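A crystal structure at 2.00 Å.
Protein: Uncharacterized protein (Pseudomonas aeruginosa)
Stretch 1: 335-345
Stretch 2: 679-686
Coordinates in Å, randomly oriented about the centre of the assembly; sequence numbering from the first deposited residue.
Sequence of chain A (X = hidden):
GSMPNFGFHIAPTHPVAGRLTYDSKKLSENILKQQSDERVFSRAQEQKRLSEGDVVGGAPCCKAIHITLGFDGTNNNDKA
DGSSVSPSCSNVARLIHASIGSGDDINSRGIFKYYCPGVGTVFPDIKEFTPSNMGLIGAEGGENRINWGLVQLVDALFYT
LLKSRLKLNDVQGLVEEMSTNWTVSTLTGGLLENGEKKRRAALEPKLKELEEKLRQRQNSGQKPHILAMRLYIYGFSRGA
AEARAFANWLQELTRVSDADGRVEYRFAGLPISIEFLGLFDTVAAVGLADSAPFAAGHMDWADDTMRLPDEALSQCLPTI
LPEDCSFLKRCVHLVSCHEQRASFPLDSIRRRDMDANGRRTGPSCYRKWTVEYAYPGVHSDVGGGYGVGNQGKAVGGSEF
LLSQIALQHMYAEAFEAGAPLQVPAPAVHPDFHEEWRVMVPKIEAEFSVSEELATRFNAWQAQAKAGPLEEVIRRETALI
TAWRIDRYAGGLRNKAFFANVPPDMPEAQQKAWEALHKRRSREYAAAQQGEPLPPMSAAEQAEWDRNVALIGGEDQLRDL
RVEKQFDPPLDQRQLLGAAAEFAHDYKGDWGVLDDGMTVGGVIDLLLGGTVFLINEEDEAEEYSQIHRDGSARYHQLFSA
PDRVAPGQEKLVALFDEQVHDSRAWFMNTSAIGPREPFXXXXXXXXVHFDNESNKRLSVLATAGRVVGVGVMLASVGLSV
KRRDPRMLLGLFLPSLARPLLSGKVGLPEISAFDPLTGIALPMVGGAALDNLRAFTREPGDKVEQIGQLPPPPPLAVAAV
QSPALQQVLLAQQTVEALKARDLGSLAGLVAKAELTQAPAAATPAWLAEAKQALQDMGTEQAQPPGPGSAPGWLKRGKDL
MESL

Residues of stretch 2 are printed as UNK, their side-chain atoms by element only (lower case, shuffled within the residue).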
# COMPACT_ATOMS: atom_id res chain seq x y z
N VAL A 335 4.48 10.86 -2.32
CA VAL A 335 4.90 10.15 -1.11
C VAL A 335 4.78 10.99 0.17
O VAL A 335 4.89 12.21 0.13
CB VAL A 335 6.35 9.59 -1.25
CG1 VAL A 335 6.51 8.85 -2.59
CG2 VAL A 335 7.37 10.71 -1.17
N SER A 336 4.54 10.31 1.30
CA SER A 336 4.44 10.95 2.62
C SER A 336 5.83 11.22 3.21
O SER A 336 6.68 10.33 3.20
CB SER A 336 3.65 10.03 3.56
OG SER A 336 3.89 10.31 4.93
N CYS A 337 6.07 12.43 3.71
CA CYS A 337 7.33 12.75 4.38
C CYS A 337 7.35 12.38 5.87
O CYS A 337 8.42 12.19 6.45
CB CYS A 337 7.61 14.25 4.28
SG CYS A 337 7.97 14.80 2.63
N HIS A 338 6.17 12.30 6.47
CA HIS A 338 6.06 12.19 7.93
C HIS A 338 5.65 10.81 8.46
O HIS A 338 5.62 10.60 9.67
CB HIS A 338 5.15 13.29 8.48
CG HIS A 338 5.61 14.66 8.08
ND1 HIS A 338 4.83 15.52 7.34
CD2 HIS A 338 6.80 15.28 8.26
CE1 HIS A 338 5.52 16.62 7.10
NE2 HIS A 338 6.71 16.50 7.64
N GLU A 339 5.35 9.87 7.56
CA GLU A 339 5.05 8.48 7.99
C GLU A 339 6.32 7.83 8.57
O GLU A 339 7.41 8.06 8.05
CB GLU A 339 4.54 7.65 6.81
CG GLU A 339 4.24 6.17 7.15
CD GLU A 339 3.23 5.98 8.27
OE1 GLU A 339 2.14 6.60 8.23
OE2 GLU A 339 3.51 5.20 9.22
N GLN A 340 6.17 7.05 9.65
CA GLN A 340 7.31 6.48 10.37
C GLN A 340 7.07 5.04 10.87
O GLN A 340 7.97 4.43 11.45
CB GLN A 340 7.67 7.35 11.59
CG GLN A 340 8.36 8.69 11.30
CD GLN A 340 8.68 9.45 12.58
OE1 GLN A 340 7.79 10.03 13.21
NE2 GLN A 340 9.95 9.43 12.97
N ARG A 341 5.87 4.50 10.66
CA ARG A 341 5.56 3.17 11.21
C ARG A 341 6.42 2.10 10.57
O ARG A 341 6.57 2.05 9.34
CB ARG A 341 4.08 2.81 11.04
CG ARG A 341 3.15 3.39 12.11
CD ARG A 341 1.67 3.09 11.77
NE ARG A 341 1.26 3.77 10.53
CZ ARG A 341 0.11 3.56 9.90
NH1 ARG A 341 -0.78 2.70 10.38
NH2 ARG A 341 -0.17 4.23 8.78
N ALA A 342 6.97 1.23 11.42
CA ALA A 342 7.73 0.06 10.98
C ALA A 342 6.92 -0.77 9.99
O ALA A 342 7.48 -1.45 9.15
CB ALA A 342 8.09 -0.79 12.17
N SER A 343 5.60 -0.72 10.13
CA SER A 343 4.69 -1.53 9.33
C SER A 343 4.41 -0.90 7.97
O SER A 343 3.77 -1.52 7.12
CB SER A 343 3.38 -1.69 10.08
OG SER A 343 2.91 -0.41 10.49
N PHE A 344 4.89 0.33 7.77
CA PHE A 344 4.62 1.05 6.53
C PHE A 344 5.86 1.61 5.82
O PHE A 344 5.94 2.81 5.56
CB PHE A 344 3.57 2.16 6.78
CG PHE A 344 2.18 1.62 6.98
CD1 PHE A 344 1.82 1.02 8.18
CD2 PHE A 344 1.24 1.70 5.97
CE1 PHE A 344 0.55 0.52 8.37
CE2 PHE A 344 -0.04 1.20 6.14
CZ PHE A 344 -0.38 0.60 7.33
N PRO A 345 6.82 0.73 5.46
CA PRO A 345 7.97 1.23 4.72
C PRO A 345 7.59 1.69 3.31
O PRO A 345 6.65 1.15 2.68
CB PRO A 345 8.92 0.03 4.66
CG PRO A 345 8.02 -1.18 4.81
CD PRO A 345 6.91 -0.72 5.71
N UNK A 679 10.19 4.32 20.53
CA UNK A 679 9.16 4.09 19.50
C UNK A 679 9.61 4.53 18.11
O UNK A 679 10.70 5.05 17.95
o UNK A 679 8.17 6.28 19.80
c UNK A 679 7.89 4.87 19.84
c UNK A 679 7.38 4.47 21.23
N UNK A 680 8.75 4.32 17.11
CA UNK A 680 9.07 4.71 15.74
C UNK A 680 9.20 6.24 15.56
O UNK A 680 9.70 6.70 14.53
c UNK A 680 8.03 4.13 14.76
o UNK A 680 9.18 2.07 14.97
o UNK A 680 7.06 1.98 14.35
c UNK A 680 8.09 2.62 14.68
N UNK A 681 8.77 7.01 16.55
CA UNK A 681 8.95 8.46 16.49
C UNK A 681 10.42 8.82 16.36
O UNK A 681 10.78 9.88 15.84
c UNK A 681 6.15 9.70 16.77
o UNK A 681 2.75 9.68 18.14
c UNK A 681 4.12 9.54 18.04
c UNK A 681 6.21 8.97 19.03
c UNK A 681 4.84 9.11 19.13
c UNK A 681 6.89 9.26 17.85
c UNK A 681 4.76 9.84 16.85
c UNK A 681 8.40 9.12 17.77
N UNK A 682 11.28 7.95 16.87
CA UNK A 682 12.69 8.25 16.87
C UNK A 682 13.50 7.34 15.98
O UNK A 682 14.69 7.12 16.21
c UNK A 682 12.14 12.01 20.22
c UNK A 682 13.33 11.91 19.49
c UNK A 682 12.85 9.59 19.00
c UNK A 682 11.66 9.69 19.70
c UNK A 682 13.68 10.72 18.88
c UNK A 682 13.23 8.32 18.30
c UNK A 682 11.30 10.88 20.31
N UNK A 683 12.86 6.84 14.93
CA UNK A 683 13.54 6.17 13.83
C UNK A 683 13.12 6.80 12.50
O UNK A 683 11.98 7.28 12.37
c UNK A 683 12.34 1.76 17.12
c UNK A 683 13.16 4.69 13.78
c UNK A 683 13.15 2.45 14.91
c UNK A 683 13.73 3.86 14.92
n UNK A 683 12.61 1.22 18.30
n UNK A 683 11.11 2.16 16.84
n UNK A 683 13.31 1.86 16.22
N UNK A 684 14.01 6.80 11.53
CA UNK A 684 13.59 7.23 10.20
C UNK A 684 12.80 6.11 9.55
O UNK A 684 12.99 4.93 9.87
c UNK A 684 15.50 8.85 9.85
c UNK A 684 15.51 11.18 10.47
c UNK A 684 14.84 10.06 9.98
c UNK A 684 16.83 11.06 10.81
c UNK A 684 17.49 9.87 10.69
c UNK A 684 16.83 8.79 10.21
o UNK A 684 17.55 12.12 11.30
c UNK A 684 14.79 7.63 9.33
N UNK A 685 11.87 6.49 8.69
CA UNK A 685 11.04 5.52 7.99
C UNK A 685 11.93 4.70 7.06
O UNK A 685 12.88 5.24 6.47
c UNK A 685 9.07 5.37 6.34
n UNK A 685 6.24 6.99 3.52
n UNK A 685 5.23 4.92 3.66
c UNK A 685 6.16 5.77 4.05
n UNK A 685 7.04 5.38 4.97
c UNK A 685 8.13 6.20 5.48
c UNK A 685 9.97 6.26 7.18
N UNK A 686 11.66 3.41 6.94
CA UNK A 686 12.45 2.61 6.00
C UNK A 686 11.97 2.88 4.59
O UNK A 686 10.75 2.94 4.34
c UNK A 686 12.87 0.13 5.26
c UNK A 686 12.58 -1.28 5.73
c UNK A 686 14.38 0.31 5.02
c UNK A 686 12.35 1.11 6.32
O HOH W 1 8.63 8.96 3.98
O HOH W 2 9.54 2.14 8.37

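Position 679 carries three side-chain atoms, a carbon bearing one oxygen and one carbon, and reaches nothing on stretch 1. The fork with a single hydroxyl makes it Thr-679. Within the stretch, the backbone N of position 681 gives OG1 of Thr-679 a weak hydrogen bond of 3.4 Å, at the start of a short 3-10 segment.

Position 680 has two carbons, the second holding two oxygens, and its CA-to-CB bond points toward stretch 1. One oxygen lies 3.0 Å from the backbone N of Ala-342. A carboxylate on so short a stem is Asp-680, and the contact is a nearly straight hydrogen bond from Ala-342 N to OD2 of Asp-680, made within the type I turn that runs from Arg-341 to Phe-344.

Position 681 shows one carbon, then a six-carbon ring bearing an oxygen. The CA-to-CB bond points away from stretch 1, yet a ring carbon lies 3.9 Å from OE1 of Gln-340, with that oxygen at the ring edge. This is Tyr-681, and the ring carbon is CD1. The backbone matters more, because O of Tyr-681 accepts a 3.0 Å hydrogen bond from NE2 of Gln-340.

Position 682 has one carbon and a six-carbon ring without oxygen, so it is Phe-682. Its CA-to-CB bond points away from stretch 1, and its side chain comes no closer than 6.4 Å.

Position 683 extends through three carbons and a nitrogen to a carbon with two more nitrogens, the guanidinium of Arg-683. Its side chain stays 5.7 Å or more from stretch 1, but NH1 of Arg-683 forms a salt bridge of 2.7 Å with OD1 of Asp-680, leaving OD2 for the turn. Its backbone O takes the other hydrogen bond from NE2 of Gln-340, also 3.0 Å.

Position 684, again one carbon and a ring of six with an oxygen, is Tyr-684; its CA-to-CB bond points away and it makes no contact.

Position 685 repeats the three carbons, nitrogen and forked nitrogen end, here running along stretch 1 with every chi near 180°. The nitrogen in the chain and one terminal nitrogen each lie 2.9 Å from O of Phe-344. This is Arg-685, and NE and NH2 both donate to that oxygen, in the guanidinium plane. CG of Glu-339 covers one face, 3.6 Å from NE of Arg-685, and water 1 links NH1 to the O of Ser-336.

Position 686 has four carbons forked at the second, and its CB lies 4.0 Å from CB of Pro-345. It is Leu-686, and water 2 joins its backbone N to the O of Arg-341.

The rule is reciprocal: side chains from each stretch read the other's backbone. Gln-340 reaches in and uses both amide protons of NE2 on two carbonyls, Asp-680 holds a turn NH, and the extended Arg-685 clasps one carbonyl with two donors. No salt bridge crosses the contact; the salt bridges lie within the stretches, Glu-339 OE2 to NE of Arg-341 at 3.0 Å in one and Asp-680 to Arg-683 in the other. A small proline-leucine contact and two waters complete an interface of 583 Å².

Stretch 2 (679-686) TDYFRYRL
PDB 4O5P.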